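RNA-dependent RNA polymerase (Qualyub virus, PDB 6DX1) is represented here by its viral OTU domain, a cysteine protease with deubiquitinase activity that probably removes ubiquitin from protein conjugates. Local coordinates at residues N40-F43 with R44-T48. Sequence-based numbering, arbitrary orientation.
Sequences NCFF and RAVST
Arg44 N donates to Asn40 O at 2.9 Å, closing the first turn of helix 41-51 in this viral OTU cysteine protease domain. Three further i to i+4 bonds follow: Ala45 N to Cys41 O, Val46 N to Phe42 O at 3.1 Å, and Ser47 N to Phe43 O at 2.8 Å. The Val46 bond is the straightest of the four, with an N-H...O angle of 165°. The Asp-Gly-Asn-Cys sequence leading into this helix matches the OTU family motif that carries the catalytic cysteine, which makes Cys41 the probable nucleophile; its side chain touches His150 on strand 150-156.

Asn40 occupies the N-cap position without a side-chain capping bond. Arg44 lies alongside this end: its CG is 3.4 Å from Asn40 O, and its chain runs extended from CG to NE, bringing NE to 3.9 Å from Asn40 CB. There the guanidinium forms a salt bridge with Asp38, a hydrogen bond to Gln54 and a cation-pi contact with Trp57, tying the helix start to flanking loops and helix 57-70. Ser47 OG hydrogen-bonds Thr53 O.

On the apolar side, Phe42 has CG anti to its backbone N (chi1 170°), which sets its ring beside Val46. A CH-pi contact results, with Val46 CG2 4.2 Å from the Phe42 ring centroid and 24° off the normal; both side chains also touch Leu107 of helix 101-111. Val46 CG2 lies toward the rim of that face, 3.9 Å from Phe42 CZ.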
loop_
_atom_site.group_PDB
_atom_site.type_symbol
_atom_site.label_atom_id
_atom_site.label_comp_id
_atom_site.label_asym_id
_atom_site.label_seq_id
_atom_site.Cartn_x
_atom_site.Cartn_y
_atom_site.Cartn_z
ATOM N N ASN A 40 -8.780 -9.389 1.820
ATOM C CA ASN A 40 -7.443 -9.527 1.269
ATOM C C ASN A 40 -7.150 -8.489 0.200
ATOM O O ASN A 40 -6.123 -8.588 -0.476
ATOM C CB ASN A 40 -7.256 -10.937 0.704
ATOM C CG ASN A 40 -7.265 -11.991 1.792
ATOM O OD1 ASN A 40 -6.470 -11.921 2.720
ATOM N ND2 ASN A 40 -8.174 -12.952 1.693
ATOM N N CYS A 41 -8.018 -7.486 0.048
ATOM C CA CYS A 41 -7.937 -6.586 -1.101
ATOM C C CYS A 41 -6.585 -5.865 -1.204
ATOM O O CYS A 41 -6.103 -5.628 -2.318
ATOM C CB CYS A 41 -9.081 -5.571 -1.046
ATOM S SG CYS A 41 -9.137 -4.632 0.491
ATOM N N PHE A 42 -5.974 -5.478 -0.073
ATOM C CA PHE A 42 -4.652 -4.846 -0.149
ATOM C C PHE A 42 -3.653 -5.760 -0.859
ATOM O O PHE A 42 -2.967 -5.354 -1.808
ATOM C CB PHE A 42 -4.126 -4.492 1.254
ATOM C CG PHE A 42 -2.678 -4.066 1.245
ATOM C CD1 PHE A 42 -2.339 -2.737 1.043
ATOM C CD2 PHE A 42 -1.665 -4.997 1.369
ATOM C CE1 PHE A 42 -1.009 -2.340 0.989
ATOM C CE2 PHE A 42 -0.330 -4.613 1.295
ATOM C CZ PHE A 42 -0.000 -3.278 1.111
ATOM N N PHE A 43 -3.583 -7.016 -0.419
ATOM C CA PHE A 43 -2.663 -7.976 -1.016
ATOM C C PHE A 43 -3.050 -8.315 -2.450
ATOM O O PHE A 43 -2.174 -8.626 -3.273
ATOM C CB PHE A 43 -2.635 -9.237 -0.150
ATOM C CG PHE A 43 -2.160 -8.980 1.254
ATOM C CD1 PHE A 43 -0.818 -8.705 1.496
ATOM C CD2 PHE A 43 -3.049 -9.001 2.323
ATOM C CE1 PHE A 43 -0.367 -8.468 2.785
ATOM C CE2 PHE A 43 -2.609 -8.763 3.619
ATOM C CZ PHE A 43 -1.263 -8.494 3.853
ATOM N N ARG A 44 -4.351 -8.288 -2.756
ATOM C CA ARG A 44 -4.800 -8.513 -4.125
ATOM C C ARG A 44 -4.319 -7.402 -5.050
ATOM O O ARG A 44 -3.932 -7.660 -6.198
ATOM C CB ARG A 44 -6.328 -8.596 -4.168
ATOM C CG ARG A 44 -6.887 -9.839 -3.519
ATOM C CD ARG A 44 -8.407 -9.776 -3.428
ATOM N NE ARG A 44 -8.871 -11.018 -2.819
ATOM C CZ ARG A 44 -8.921 -12.174 -3.471
ATOM N NH1 ARG A 44 -8.591 -12.230 -4.764
ATOM N NH2 ARG A 44 -9.319 -13.268 -2.844
ATOM N N ALA A 45 -4.347 -6.158 -4.568
ATOM C CA ALA A 45 -3.894 -5.039 -5.381
ATOM C C ALA A 45 -2.398 -5.140 -5.641
ATOM O O ALA A 45 -1.944 -4.937 -6.771
ATOM C CB ALA A 45 -4.245 -3.715 -4.689
ATOM N N VAL A 46 -1.615 -5.461 -4.606
ATOM C CA VAL A 46 -0.174 -5.601 -4.807
ATOM C C VAL A 46 0.120 -6.793 -5.706
ATOM O O VAL A 46 1.014 -6.736 -6.564
ATOM C CB VAL A 46 0.553 -5.705 -3.455
ATOM C CG1 VAL A 46 2.059 -5.929 -3.682
ATOM C CG2 VAL A 46 0.300 -4.431 -2.630
ATOM N N SER A 47 -0.638 -7.886 -5.541
ATOM C CA SER A 47 -0.494 -9.027 -6.444
ATOM C C SER A 47 -0.719 -8.624 -7.899
ATOM O O SER A 47 -0.011 -9.094 -8.799
ATOM C CB SER A 47 -1.462 -10.143 -6.036
ATOM O OG SER A 47 -1.349 -11.256 -6.927
ATOM N N THR A 48 -1.705 -7.760 -8.158
ATOM C CA THR A 48 -1.933 -7.311 -9.526
ATOM C C THR A 48 -0.713 -6.578 -10.070
ATOM O O THR A 48 -0.339 -6.754 -11.239
ATOM C CB THR A 48 -3.182 -6.430 -9.578
ATOM O OG1 THR A 48 -4.285 -7.168 -9.029
ATOM C CG2 THR A 48 -3.518 -6.053 -11.023
#